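Local coordinates for protein CMP-sialic acid transporter 1 (Zea mays, PDB 6I1R) that probably carries CMP-sialic acid from the cytoplasm into the Golgi, and is caught here facing outward with CMP bound, at residues L40-L43 with F44-S47. The protein carries 5 engineered substitutions. Numbering follows the deposited sequence.
Sequences LAEL and FKLS. With C5P (cytidine-5'-monophosphate), chain D.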
ATOM      1  N   LEU B  40     -14.787  10.327  -4.505  1.00 59.37           N
ATOM      2  CA  LEU B  40     -14.725  11.138  -5.728  1.00 57.96           C
ATOM      3  C   LEU B  40     -15.426  10.408  -6.881  1.00 56.45           C
ATOM      4  O   LEU B  40     -16.065  11.045  -7.717  1.00 56.75           O
ATOM      5  CB  LEU B  40     -13.264  11.425  -6.089  1.00 58.28           C
ATOM      6  CG  LEU B  40     -12.473  12.277  -5.096  1.00 58.35           C
ATOM      7  CD1 LEU B  40     -11.115  12.643  -5.674  1.00 58.42           C
ATOM      8  CD2 LEU B  40     -13.240  13.534  -4.710  1.00 57.95           C
ATOM      9  N   ALA B  41     -15.294   9.084  -6.928  1.00 56.09           N
ATOM     10  CA  ALA B  41     -15.918   8.284  -7.982  1.00 56.77           C
ATOM     11  C   ALA B  41     -17.444   8.388  -7.881  1.00 57.70           C
ATOM     12  O   ALA B  41     -18.118   8.515  -8.899  1.00 56.52           O
ATOM     13  CB  ALA B  41     -15.455   6.850  -7.899  1.00 56.14           C
ATOM     14  N   GLU B  42     -17.974   8.341  -6.660  1.00 60.63           N
ATOM     15  CA  GLU B  42     -19.418   8.475  -6.435  1.00 63.67           C
ATOM     16  C   GLU B  42     -19.864   9.901  -6.782  1.00 64.49           C
ATOM     17  O   GLU B  42     -20.895  10.091  -7.428  1.00 64.67           O
ATOM     18  CB  GLU B  42     -19.785   8.142  -4.986  1.00 65.90           C
ATOM     19  CG  GLU B  42     -19.935   6.654  -4.719  1.00 67.33           C
ATOM     20  CD  GLU B  42     -21.111   5.998  -5.420  1.00 69.08           C
ATOM     21  OE1 GLU B  42     -22.197   5.927  -4.813  1.00 69.39           O
ATOM     22  OE2 GLU B  42     -20.934   5.558  -6.574  1.00 70.23           O
ATOM     23  N   LEU B  43     -19.083  10.890  -6.352  1.00 64.98           N
ATOM     24  CA  LEU B  43     -19.405  12.295  -6.618  1.00 65.47           C
ATOM     25  C   LEU B  43     -19.509  12.517  -8.135  1.00 64.36           C
ATOM     26  O   LEU B  43     -20.402  13.224  -8.602  1.00 65.35           O
ATOM     27  CB  LEU B  43     -18.330  13.194  -5.993  1.00 66.52           C
ATOM     28  CG  LEU B  43     -18.828  14.526  -5.434  1.00 67.67           C
ATOM     29  CD1 LEU B  43     -19.703  14.309  -4.208  1.00 68.16           C
ATOM     30  CD2 LEU B  43     -17.662  15.442  -5.098  1.00 68.15           C
ATOM     31  N   PHE B  44     -18.604  11.892  -8.886  1.00 63.22           N
ATOM     32  CA  PHE B  44     -18.609  11.948 -10.353  1.00 63.42           C
ATOM     33  C   PHE B  44     -19.920  11.365 -10.900  1.00 63.24           C
ATOM     34  O   PHE B  44     -20.533  11.959 -11.784  1.00 63.05           O
ATOM     35  CB  PHE B  44     -17.385  11.212 -10.911  1.00 64.29           C
ATOM     36  CG  PHE B  44     -17.340  11.065 -12.411  1.00 65.20           C
ATOM     37  CD1 PHE B  44     -16.776  12.051 -13.206  1.00 65.22           C
ATOM     38  CD2 PHE B  44     -17.843   9.930 -13.029  1.00 66.45           C
ATOM     39  CE1 PHE B  44     -16.728  11.910 -14.585  1.00 65.18           C
ATOM     40  CE2 PHE B  44     -17.795   9.790 -14.408  1.00 66.58           C
ATOM     41  CZ  PHE B  44     -17.237  10.780 -15.184  1.00 66.18           C
ATOM     42  N   LYS B  45     -20.343  10.215 -10.378  1.00 62.81           N
ATOM     43  CA  LYS B  45     -21.557   9.538 -10.856  1.00 62.80           C
ATOM     44  C   LYS B  45     -22.802  10.340 -10.455  1.00 62.49           C
ATOM     45  O   LYS B  45     -23.734  10.479 -11.252  1.00 63.52           O
ATOM     46  CB  LYS B  45     -21.637   8.112 -10.301  1.00 64.28           C
ATOM     47  CG  LYS B  45     -20.641   7.132 -10.909  1.00 65.25           C
ATOM     48  CD  LYS B  45     -20.028   6.166  -9.912  1.00 65.88           C
ATOM     49  CE  LYS B  45     -20.837   4.907  -9.698  1.00 67.43           C
ATOM     50  NZ  LYS B  45     -20.022   3.836  -9.076  1.00 68.96           N
ATOM     51  N   LEU B  46     -22.815  10.846  -9.222  1.00 59.88           N
ATOM     52  CA  LEU B  46     -23.949  11.620  -8.711  1.00 58.44           C
ATOM     53  C   LEU B  46     -24.135  12.894  -9.544  1.00 58.76           C
ATOM     54  O   LEU B  46     -25.266  13.266  -9.861  1.00 57.23           O
ATOM     55  CB  LEU B  46     -23.707  11.967  -7.237  1.00 57.66           C
ATOM     56  CG  LEU B  46     -24.623  13.043  -6.654  1.00 55.87           C
ATOM     57  CD1 LEU B  46     -26.077  12.600  -6.688  1.00 54.93           C
ATOM     58  CD2 LEU B  46     -24.206  13.400  -5.236  1.00 56.67           C
ATOM     59  N   SER B  47     -23.032  13.564  -9.875  1.00 59.81           N
ATOM     60  CA  SER B  47     -23.099  14.862 -10.547  1.00 61.35           C
ATOM     61  C   SER B  47     -23.296  14.683 -12.060  1.00 63.05           C
ATOM     62  O   SER B  47     -23.852  15.569 -12.709  1.00 64.65           O
ATOM     63  CB  SER B  47     -21.885  15.704 -10.235  1.00 61.45           C
ATOM     64  OG  SER B  47     -20.752  15.277 -10.975  1.00 61.15           O
TER
HETATM   65  O3P C5P D 401     -20.149   2.683  -5.482  1.00137.94           O
HETATM   66  P   C5P D 401     -19.804   1.907  -4.234  1.00137.67           P
HETATM   67  O1P C5P D 401     -20.257   0.466  -4.252  1.00137.21           O
HETATM   68  O2P C5P D 401     -18.390   2.109  -3.745  1.00137.89           O
HETATM   69  O5' C5P D 401     -20.714   2.586  -3.092  1.00134.90           O
HETATM   70  C5' C5P D 401     -20.109   3.267  -1.994  1.00131.16           C
HETATM   71  C4' C5P D 401     -20.512   2.589  -0.692  1.00129.83           C
HETATM   72  O4' C5P D 401     -19.544   1.594  -0.347  1.00130.63           O
HETATM   73  C3' C5P D 401     -20.586   3.589   0.453  1.00128.99           C
HETATM   74  O3' C5P D 401     -21.933   3.672   0.937  1.00126.82           O
HETATM   75  C2' C5P D 401     -19.608   3.093   1.511  1.00129.70           C
HETATM   76  O2' C5P D 401     -20.244   2.810   2.765  1.00129.72           O
HETATM   77  C1' C5P D 401     -18.989   1.821   0.952  1.00130.59           C
HETATM   78  N1  C5P D 401     -17.536   1.980   0.855  1.00131.32           N
HETATM   79  C2  C5P D 401     -16.753   2.032   2.026  1.00131.00           C
HETATM   80  N3  C5P D 401     -15.413   2.179   1.945  1.00130.61           N
HETATM   81  C4  C5P D 401     -14.812   2.278   0.739  1.00130.84           C
HETATM   82  C5  C5P D 401     -15.571   2.229  -0.424  1.00131.35           C
HETATM   83  C6  C5P D 401     -16.950   2.078  -0.343  1.00131.55           C
HETATM   84  O2  C5P D 401     -17.303   1.940   3.146  1.00131.06           O
HETATM   85  N4  C5P D 401     -13.467   2.425   0.665  1.00130.89           N
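E42 and K45, one helical turn apart on helix 37-59, form an i to i+3 salt bridge at the CMP pocket, within a helix predicted to span the membrane. Their side chains cross at a slant, and E42 OE2 lies 3.2 Å from K45 NZ, a weak hydrogen bond within the ion pair. The lysine gets there by bending at chi2 and chi3, its chain running beside the carbonyl of A41. E42 sends CG back beside its own backbone N (chi1 -83°) and bends again at chi2, which turns the carboxylate toward the nucleotide. E42 OE2 lies 3.2 Å from O3P of the CMP phosphate. K45 NZ is 3.8 Å from the same O3P, longer than a hydrogen bond, yet its charge would probably offset the negative charges gathered there. An alanine in place of E42 would probably leave the ammonium of K45 without its carboxylate mate and its end less fixed beside the phosphate. Behind the pair, the helix is held by regular i to i+4 backbone bonds; L46 N to E42 O, at 2.7 Å, runs nearly straight down the carbonyl. L43 O accepts twice, from S47 N at 2.9 Å and from S47 OG at 3.2 Å, the two arriving on opposite faces of the carbonyl plane. Y199 of helix 191-216 packs on both E42 and K45, while the ring of F44 meets F241 of helix 234-256. E42 and K45 are thus part of the CMP pocket of this nucleotide-sugar transporter, the acid and the lysine standing together beside the phosphate.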